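Peptide ABC transporter, peptide-binding protein (Thermus thermophilus, PDB 2D5W) binds oligopeptides, here a pentapeptide, and probably delivers them to an ABC transporter for uptake as its solute-binding component. Local coordinates at residues I140-P152 with L472-T486. Numbering follows the deposited sequence.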
ATOM      1  N   ILE A 140     -19.267  -0.003  14.421  1.00 11.57           N
ATOM      2  CA  ILE A 140     -18.941   0.194  15.826  1.00 12.50           C
ATOM      3  C   ILE A 140     -17.465  -0.064  16.082  1.00 12.38           C
ATOM      4  O   ILE A 140     -16.970  -1.166  15.846  1.00 13.95           O
ATOM      5  CB  ILE A 140     -19.770  -0.764  16.711  1.00 13.33           C
ATOM      6  CG1 ILE A 140     -21.261  -0.605  16.395  1.00 15.10           C
ATOM      7  CG2 ILE A 140     -19.505  -0.477  18.185  1.00 14.44           C
ATOM      8  CD1 ILE A 140     -22.136  -1.687  17.003  1.00 18.83           C
ATOM      9  N   PHE A 141     -16.767   0.958  16.567  1.00 11.24           N
ATOM     10  CA  PHE A 141     -15.343   0.845  16.868  1.00 11.09           C
ATOM     11  C   PHE A 141     -15.154   0.952  18.376  1.00 11.19           C
ATOM     12  O   PHE A 141     -15.502   1.968  18.980  1.00 11.11           O
ATOM     13  CB  PHE A 141     -14.543   1.969  16.198  1.00 11.39           C
ATOM     14  CG  PHE A 141     -14.823   2.143  14.729  1.00 12.27           C
ATOM     15  CD1 PHE A 141     -16.001   2.743  14.297  1.00 14.15           C
ATOM     16  CD2 PHE A 141     -13.897   1.728  13.779  1.00 13.12           C
ATOM     17  CE1 PHE A 141     -16.255   2.931  12.939  1.00 13.48           C
ATOM     18  CE2 PHE A 141     -14.141   1.911  12.415  1.00 13.87           C
ATOM     19  CZ  PHE A 141     -15.320   2.513  11.997  1.00 13.55           C
ATOM     20  N   GLU A 142     -14.603  -0.090  18.985  1.00 11.33           N
ATOM     21  CA  GLU A 142     -14.372  -0.076  20.423  1.00 12.14           C
ATOM     22  C   GLU A 142     -13.176  -0.949  20.798  1.00 12.31           C
ATOM     23  O   GLU A 142     -13.211  -2.167  20.634  1.00 13.53           O
ATOM     24  CB  GLU A 142     -15.618  -0.561  21.168  1.00 14.68           C
ATOM     25  CG  GLU A 142     -15.484  -0.468  22.683  1.00 17.05           C
ATOM     26  CD  GLU A 142     -16.711  -0.959  23.421  1.00 20.20           C
ATOM     27  OE1 GLU A 142     -17.800  -0.386  23.215  1.00 22.16           O
ATOM     28  OE2 GLU A 142     -16.583  -1.919  24.210  1.00 24.92           O
ATOM     29  N   PRO A 143     -12.093  -0.330  21.295  1.00 12.48           N
ATOM     30  CA  PRO A 143     -11.965   1.114  21.508  1.00 12.01           C
ATOM     31  C   PRO A 143     -11.794   1.851  20.184  1.00 11.69           C
ATOM     32  O   PRO A 143     -11.271   1.290  19.218  1.00 13.10           O
ATOM     33  CB  PRO A 143     -10.726   1.219  22.391  1.00 12.74           C
ATOM     34  CG  PRO A 143      -9.872   0.109  21.868  1.00 12.40           C
ATOM     35  CD  PRO A 143     -10.863  -1.029  21.711  1.00 12.29           C
ATOM     36  N   ALA A 144     -12.233   3.102  20.143  1.00 10.46           N
ATOM     37  CA  ALA A 144     -12.125   3.907  18.937  1.00 10.17           C
ATOM     38  C   ALA A 144     -10.737   4.523  18.820  1.00 10.71           C
ATOM     39  O   ALA A 144     -10.125   4.893  19.829  1.00 10.79           O
ATOM     40  CB  ALA A 144     -13.180   5.005  18.951  1.00 11.91           C
ATOM     41  N   TYR A 145     -10.245   4.621  17.588  1.00  9.80           N
ATOM     42  CA  TYR A 145      -8.944   5.219  17.309  1.00  9.53           C
ATOM     43  C   TYR A 145      -9.184   6.573  16.652  1.00  9.82           C
ATOM     44  O   TYR A 145     -10.238   6.804  16.057  1.00 10.42           O
ATOM     45  CB  TYR A 145      -8.111   4.331  16.380  1.00 10.90           C
ATOM     46  CG  TYR A 145      -7.562   3.070  17.020  1.00 10.54           C
ATOM     47  CD1 TYR A 145      -6.723   2.217  16.302  1.00 10.18           C
ATOM     48  CD2 TYR A 145      -7.871   2.729  18.339  1.00 10.98           C
ATOM     49  CE1 TYR A 145      -6.208   1.059  16.879  1.00 10.64           C
ATOM     50  CE2 TYR A 145      -7.363   1.572  18.921  1.00 12.37           C
ATOM     51  CZ  TYR A 145      -6.533   0.743  18.189  1.00 11.35           C
ATOM     52  OH  TYR A 145      -6.039  -0.398  18.781  1.00 12.44           O
ATOM     53  N   TYR A 146      -8.198   7.458  16.741  1.00 10.03           N
ATOM     54  CA  TYR A 146      -8.324   8.806  16.205  1.00 10.14           C
ATOM     55  C   TYR A 146      -8.635   8.908  14.718  1.00 10.78           C
ATOM     56  O   TYR A 146      -9.183   9.914  14.270  1.00 11.42           O
ATOM     57  CB  TYR A 146      -7.049   9.604  16.509  1.00  9.89           C
ATOM     58  CG  TYR A 146      -5.891   9.328  15.572  1.00  9.67           C
ATOM     59  CD1 TYR A 146      -5.641  10.161  14.482  1.00 10.26           C
ATOM     60  CD2 TYR A 146      -5.055   8.229  15.767  1.00  9.65           C
ATOM     61  CE1 TYR A 146      -4.586   9.909  13.609  1.00  9.75           C
ATOM     62  CE2 TYR A 146      -3.997   7.968  14.897  1.00  9.39           C
ATOM     63  CZ  TYR A 146      -3.772   8.810  13.823  1.00  9.08           C
ATOM     64  OH  TYR A 146      -2.739   8.551  12.948  1.00  9.71           O
ATOM     65  N   TYR A 147      -8.301   7.867  13.961  1.00  9.91           N
ATOM     66  CA  TYR A 147      -8.507   7.875  12.515  1.00 10.21           C
ATOM     67  C   TYR A 147      -9.698   7.084  11.985  1.00 10.79           C
ATOM     68  O   TYR A 147      -9.858   6.959  10.772  1.00 10.95           O
ATOM     69  CB  TYR A 147      -7.236   7.373  11.822  1.00 11.22           C
ATOM     70  CG  TYR A 147      -6.786   5.974  12.219  1.00 10.29           C
ATOM     71  CD1 TYR A 147      -7.648   4.878  12.127  1.00 12.02           C
ATOM     72  CD2 TYR A 147      -5.471   5.737  12.616  1.00 11.90           C
ATOM     73  CE1 TYR A 147      -7.208   3.585  12.414  1.00 12.25           C
ATOM     74  CE2 TYR A 147      -5.021   4.449  12.902  1.00 12.78           C
ATOM     75  CZ  TYR A 147      -5.892   3.378  12.798  1.00 11.58           C
ATOM     76  OH  TYR A 147      -5.452   2.101  13.055  1.00 12.99           O
ATOM     77  N   ASP A 148     -10.542   6.564  12.866  1.00 10.45           N
ATOM     78  CA  ASP A 148     -11.667   5.750  12.413  1.00 11.22           C
ATOM     79  C   ASP A 148     -12.682   6.416  11.481  1.00 12.20           C
ATOM     80  O   ASP A 148     -13.363   5.724  10.721  1.00 12.93           O
ATOM     81  CB  ASP A 148     -12.367   5.127  13.622  1.00 10.64           C
ATOM     82  CG  ASP A 148     -11.538   4.021  14.266  1.00 10.53           C
ATOM     83  OD1 ASP A 148     -11.801   3.683  15.438  1.00 10.77           O
ATOM     84  OD2 ASP A 148     -10.630   3.477  13.597  1.00 11.87           O
ATOM     85  N   THR A 149     -12.783   7.742  11.517  1.00 11.96           N
ATOM     86  CA  THR A 149     -13.726   8.430  10.636  1.00 13.72           C
ATOM     87  C   THR A 149     -13.084   8.830   9.311  1.00 14.80           C
ATOM     88  O   THR A 149     -13.763   9.345   8.423  1.00 15.84           O
ATOM     89  CB  THR A 149     -14.307   9.708  11.286  1.00 13.44           C
ATOM     90  OG1 THR A 149     -13.252  10.642  11.541  1.00 15.55           O
ATOM     91  CG2 THR A 149     -15.024   9.372  12.586  1.00 14.18           C
ATOM     92  N   TYR A 150     -11.781   8.588   9.179  1.00 13.07           N
ATOM     93  CA  TYR A 150     -11.049   8.936   7.958  1.00 13.23           C
ATOM     94  C   TYR A 150     -11.429   8.045   6.774  1.00 13.39           C
ATOM     95  O   TYR A 150     -11.278   6.826   6.830  1.00 15.65           O
ATOM     96  CB  TYR A 150      -9.539   8.813   8.178  1.00 12.22           C
ATOM     97  CG  TYR A 150      -8.916   9.757   9.190  1.00 12.46           C
ATOM     98  CD1 TYR A 150      -7.536   9.760   9.382  1.00 12.34           C
ATOM     99  CD2 TYR A 150      -9.692  10.626   9.963  1.00 13.44           C
ATOM    100  CE1 TYR A 150      -6.937  10.596  10.312  1.00 12.59           C
ATOM    101  CE2 TYR A 150      -9.096  11.474  10.905  1.00 14.01           C
ATOM    102  CZ  TYR A 150      -7.716  11.450  11.070  1.00 13.61           C
ATOM    103  OH  TYR A 150      -7.099  12.271  11.987  1.00 15.11           O
ATOM    104  N   GLY A 151     -11.906   8.659   5.696  1.00 12.76           N
ATOM    105  CA  GLY A 151     -12.278   7.894   4.520  1.00 12.50           C
ATOM    106  C   GLY A 151     -11.064   7.467   3.712  1.00 12.73           C
ATOM    107  O   GLY A 151      -9.954   7.926   3.972  1.00 12.98           O
ATOM    108  N   PRO A 152     -11.241   6.607   2.701  1.00 12.64           N
ATOM    109  CA  PRO A 152     -12.529   6.034   2.300  1.00 13.40           C
ATOM    110  C   PRO A 152     -13.048   4.928   3.212  1.00 13.45           C
ATOM    111  O   PRO A 152     -12.283   4.265   3.919  1.00 14.28           O
ATOM    112  CB  PRO A 152     -12.249   5.528   0.891  1.00 14.26           C
ATOM    113  CG  PRO A 152     -10.817   5.096   0.983  1.00 17.20           C
ATOM    114  CD  PRO A 152     -10.181   6.235   1.746  1.00 13.67           C
ATOM    115  N   LEU A 472      -3.785   8.321   5.875  1.00 10.70           N
ATOM    116  CA  LEU A 472      -3.729   9.059   7.132  1.00 10.37           C
ATOM    117  C   LEU A 472      -4.041   8.240   8.382  1.00  9.15           C
ATOM    118  O   LEU A 472      -4.024   8.768   9.494  1.00 10.39           O
ATOM    119  CB  LEU A 472      -4.657  10.276   7.060  1.00 11.50           C
ATOM    120  CG  LEU A 472      -4.072  11.454   6.278  1.00 11.91           C
ATOM    121  CD1 LEU A 472      -5.161  12.462   5.952  1.00 14.36           C
ATOM    122  CD2 LEU A 472      -2.960  12.098   7.096  1.00 12.61           C
ATOM    123  N   GLN A 473      -4.328   6.956   8.210  1.00  9.76           N
ATOM    124  CA  GLN A 473      -4.612   6.104   9.358  1.00 10.97           C
ATOM    125  C   GLN A 473      -3.309   5.509   9.881  1.00 11.06           C
ATOM    126  O   GLN A 473      -3.117   4.294   9.885  1.00 12.65           O
ATOM    127  CB  GLN A 473      -5.591   5.001   8.965  1.00 11.80           C
ATOM    128  CG  GLN A 473      -6.917   5.531   8.433  1.00 14.08           C
ATOM    129  CD  GLN A 473      -7.971   4.451   8.326  1.00 15.39           C
ATOM    130  OE1 GLN A 473      -7.710   3.362   7.816  1.00 19.12           O
ATOM    131  NE2 GLN A 473      -9.176   4.750   8.799  1.00 16.50           N
ATOM    132  N   GLU A 474      -2.417   6.388  10.325  1.00 10.82           N
ATOM    133  CA  GLU A 474      -1.116   5.973  10.839  1.00 10.16           C
ATOM    134  C   GLU A 474      -1.199   5.453  12.271  1.00 11.57           C
ATOM    135  O   GLU A 474      -1.669   6.150  13.171  1.00 11.32           O
ATOM    136  CB  GLU A 474      -0.136   7.146  10.764  1.00 11.18           C
ATOM    137  CG  GLU A 474       1.282   6.825  11.243  1.00 11.41           C
ATOM    138  CD  GLU A 474       1.941   5.703  10.449  1.00 11.39           C
ATOM    139  OE1 GLU A 474       1.989   5.801   9.204  1.00 13.23           O
ATOM    140  OE2 GLU A 474       2.415   4.727  11.072  1.00 12.95           O
ATOM    141  N   ASP A 475      -0.739   4.223  12.472  1.00 12.44           N
ATOM    142  CA  ASP A 475      -0.758   3.599  13.791  1.00 12.93           C
ATOM    143  C   ASP A 475       0.569   2.926  14.134  1.00 11.91           C
ATOM    144  O   ASP A 475       0.693   2.295  15.184  1.00 12.88           O
ATOM    145  CB  ASP A 475      -1.878   2.556  13.867  1.00 13.94           C
ATOM    146  CG  ASP A 475      -1.942   1.680  12.633  1.00 16.00           C
ATOM    147  OD1 ASP A 475      -0.879   1.394  12.047  1.00 14.33           O
ATOM    148  OD2 ASP A 475      -3.056   1.272  12.249  1.00 17.42           O
ATOM    149  N   GLY A 476       1.554   3.061  13.251  1.00 11.57           N
ATOM    150  CA  GLY A 476       2.847   2.438  13.484  1.00 11.08           C
ATOM    151  C   GLY A 476       2.777   0.921  13.413  1.00 10.41           C
ATOM    152  O   GLY A 476       3.739   0.235  13.765  1.00 10.51           O
ATOM    153  N   SER A 477       1.652   0.387  12.936  1.00 10.64           N
ATOM    154  CA  SER A 477       1.478  -1.063  12.852  1.00 11.68           C
ATOM    155  C   SER A 477       2.503  -1.781  11.976  1.00 10.33           C
ATOM    156  O   SER A 477       2.699  -2.984  12.124  1.00 11.83           O
ATOM    157  CB  SER A 477       0.057  -1.412  12.392  1.00 14.43           C
ATOM    158  OG  SER A 477      -0.202  -0.940  11.087  1.00 15.75           O
ATOM    159  N   LEU A 478       3.152  -1.061  11.067  1.00 10.13           N
ATOM    160  CA  LEU A 478       4.180  -1.677  10.228  1.00  9.90           C
ATOM    161  C   LEU A 478       5.323  -2.187  11.100  1.00  9.61           C
ATOM    162  O   LEU A 478       6.074  -3.077  10.699  1.00  9.84           O
ATOM    163  CB  LEU A 478       4.755  -0.663   9.232  1.00 10.67           C
ATOM    164  CG  LEU A 478       3.924  -0.303   7.999  1.00 10.87           C
ATOM    165  CD1 LEU A 478       4.656   0.756   7.189  1.00 12.88           C
ATOM    166  CD2 LEU A 478       3.691  -1.549   7.154  1.00 12.47           C
ATOM    167  N   PHE A 479       5.448  -1.621  12.297  1.00  8.64           N
ATOM    168  CA  PHE A 479       6.529  -1.999  13.192  1.00  9.60           C
ATOM    169  C   PHE A 479       6.126  -2.455  14.579  1.00 10.60           C
ATOM    170  O   PHE A 479       6.971  -2.592  15.459  1.00 11.09           O
ATOM    171  CB  PHE A 479       7.539  -0.854  13.262  1.00 10.50           C
ATOM    172  CG  PHE A 479       8.163  -0.556  11.935  1.00  9.61           C
ATOM    173  CD1 PHE A 479       7.742   0.524  11.168  1.00 10.40           C
ATOM    174  CD2 PHE A 479       9.107  -1.426  11.402  1.00 10.03           C
ATOM    175  CE1 PHE A 479       8.249   0.726   9.888  1.00 10.35           C
ATOM    176  CE2 PHE A 479       9.618  -1.233  10.127  1.00  9.82           C
ATOM    177  CZ  PHE A 479       9.187  -0.156   9.368  1.00 10.05           C
ATOM    178  N   GLN A 480       4.839  -2.706  14.783  1.00 10.05           N
ATOM    179  CA  GLN A 480       4.381  -3.189  16.077  1.00 10.65           C
ATOM    180  C   GLN A 480       4.482  -4.700  16.106  1.00 10.17           C
ATOM    181  O   GLN A 480       4.270  -5.366  15.090  1.00 11.07           O
ATOM    182  CB  GLN A 480       2.913  -2.850  16.316  1.00 11.64           C
ATOM    183  CG  GLN A 480       2.586  -1.401  16.515  1.00 12.10           C
ATOM    184  CD  GLN A 480       1.099  -1.203  16.702  1.00 11.97           C
ATOM    185  OE1 GLN A 480       0.297  -1.741  15.941  1.00 13.88           O
ATOM    186  NE2 GLN A 480       0.722  -0.429  17.712  1.00 13.86           N
ATOM    187  N   TYR A 481       4.814  -5.251  17.265  1.00 10.50           N
ATOM    188  CA  TYR A 481       4.832  -6.695  17.397  1.00 10.66           C
ATOM    189  C   TYR A 481       3.387  -7.030  17.758  1.00 11.22           C
ATOM    190  O   TYR A 481       2.781  -7.940  17.192  1.00 11.29           O
ATOM    191  CB  TYR A 481       5.765  -7.140  18.521  1.00 12.67           C
ATOM    192  CG  TYR A 481       5.504  -8.562  18.961  1.00 16.15           C
ATOM    193  CD1 TYR A 481       5.792  -9.642  18.125  1.00 19.47           C
ATOM    194  CD2 TYR A 481       4.920  -8.826  20.200  1.00 18.37           C
ATOM    195  CE1 TYR A 481       5.501 -10.952  18.515  1.00 20.96           C
ATOM    196  CE2 TYR A 481       4.625 -10.125  20.597  1.00 21.28           C
ATOM    197  CZ  TYR A 481       4.917 -11.182  19.752  1.00 20.66           C
ATOM    198  OH  TYR A 481       4.628 -12.468  20.146  1.00 24.78           O
ATOM    199  N   LYS A 482       2.832  -6.261  18.688  1.00 11.72           N
ATOM    200  CA  LYS A 482       1.461  -6.461  19.129  1.00 12.71           C
ATOM    201  C   LYS A 482       0.799  -5.140  19.494  1.00 13.22           C
ATOM    202  O   LYS A 482       1.435  -4.254  20.067  1.00 14.34           O
ATOM    203  CB  LYS A 482       1.440  -7.384  20.351  1.00 15.71           C
ATOM    204  CG  LYS A 482       0.055  -7.625  20.940  1.00 19.07           C
ATOM    205  CD  LYS A 482       0.137  -8.378  22.263  1.00 22.59           C
ATOM    206  CE  LYS A 482       0.823  -9.726  22.103  1.00 24.75           C
ATOM    207  NZ  LYS A 482       0.939 -10.442  23.404  1.00 26.06           N
ATOM    208  N   ASN A 483      -0.472  -4.993  19.137  1.00 12.55           N
ATOM    209  CA  ASN A 483      -1.202  -3.793  19.513  1.00 12.32           C
ATOM    210  C   ASN A 483      -1.748  -4.155  20.890  1.00 12.50           C
ATOM    211  O   ASN A 483      -2.471  -5.144  21.041  1.00 13.35           O
ATOM    212  CB  ASN A 483      -2.348  -3.504  18.545  1.00 12.96           C
ATOM    213  CG  ASN A 483      -3.126  -2.265  18.935  1.00 14.72           C
ATOM    214  OD1 ASN A 483      -3.753  -2.228  19.993  1.00 16.20           O
ATOM    215  ND2 ASN A 483      -3.078  -1.240  18.095  1.00 15.07           N
ATOM    216  N   LEU A 484      -1.388  -3.363  21.892  1.00 12.45           N
ATOM    217  CA  LEU A 484      -1.798  -3.638  23.265  1.00 13.75           C
ATOM    218  C   LEU A 484      -3.271  -3.419  23.587  1.00 14.56           C
ATOM    219  O   LEU A 484      -3.758  -3.889  24.615  1.00 16.86           O
ATOM    220  CB  LEU A 484      -0.933  -2.825  24.233  1.00 16.09           C
ATOM    221  CG  LEU A 484       0.576  -3.036  24.079  1.00 18.91           C
ATOM    222  CD1 LEU A 484       1.306  -2.270  25.170  1.00 20.15           C
ATOM    223  CD2 LEU A 484       0.908  -4.518  24.157  1.00 21.69           C
ATOM    224  N   ASN A 485      -3.985  -2.716  22.719  1.00 13.68           N
ATOM    225  CA  ASN A 485      -5.398  -2.465  22.966  1.00 13.47           C
ATOM    226  C   ASN A 485      -6.260  -3.659  22.595  1.00 14.01           C
ATOM    227  O   ASN A 485      -7.311  -3.883  23.195  1.00 16.38           O
ATOM    228  CB  ASN A 485      -5.869  -1.249  22.173  1.00 13.78           C
ATOM    229  CG  ASN A 485      -4.997  -0.046  22.401  1.00 12.35           C
ATOM    230  OD1 ASN A 485      -4.600   0.238  23.530  1.00 14.13           O
ATOM    231  ND2 ASN A 485      -4.698   0.679  21.332  1.00 12.31           N
ATOM    232  N   THR A 486      -5.809  -4.425  21.610  1.00 13.67           N
ATOM    233  CA  THR A 486      -6.556  -5.583  21.134  1.00 14.02           C
ATOM    234  C   THR A 486      -5.811  -6.896  21.308  1.00 13.95           C
ATOM    235  O   THR A 486      -6.406  -7.969  21.196  1.00 15.40           O
ATOM    236  CB  THR A 486      -6.889  -5.434  19.641  1.00 14.72           C
ATOM    237  OG1 THR A 486      -5.676  -5.194  18.911  1.00 15.40           O
ATOM    238  CG2 THR A 486      -7.852  -4.276  19.417  1.00 15.76           C
TER
HETATM  239  O   HOH W   1      -2.182  10.210  10.750  1.00 10.89           O
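Tyr147 crosses the Gln473 side chain at about a right angle; its atoms from CB to the ring meet Gln473, and its hydroxyl reaches Asp475. Tyr147 CB packs on Gln473 CA (3.8 Å). Its CG sits between its own backbone N and carbonyl carbon (chi1 58°), which lays the ring on Gln473: CB of the glutamine sits over the ring centre in a CH-pi contact, 3.6 Å from the centroid, while Tyr145 CB lies over the opposite face, toward the rim. CD2 and CE2 run beside the Gln473 backbone, and Glu474 O lies at the ring edge. At the tip, Tyr147 OH donates to the anti lone pair of Asp475 OD2 (2.7 Å); OD1 of the same carboxylate takes Ser477 N in an Asx turn and also Ser477 OG. Gln473 returns the grip, NE2 donating to Tyr147 O (3.0 Å) from above the carbonyl plane, opposite the face used by Tyr150 N in its beta turn. Alongside, Tyr146 OH donates to a lone pair of Glu474 O (2.6 Å) and accepts from a water that also donates to Leu472 O. Farther along, Asn485 ND2 donates almost straight to Tyr145 OH (3.1 Å, 168°); that hydroxyl also hydrogen-bonds Asp122 OD2, and ND2 Ser516 O. Three tyrosine hydroxyls thus link loops following the four-stranded antiparallel and seven-stranded mixed sheets, and the Asp475 carboxylate, with donors on both oxygens, is probably stabilised as an anion.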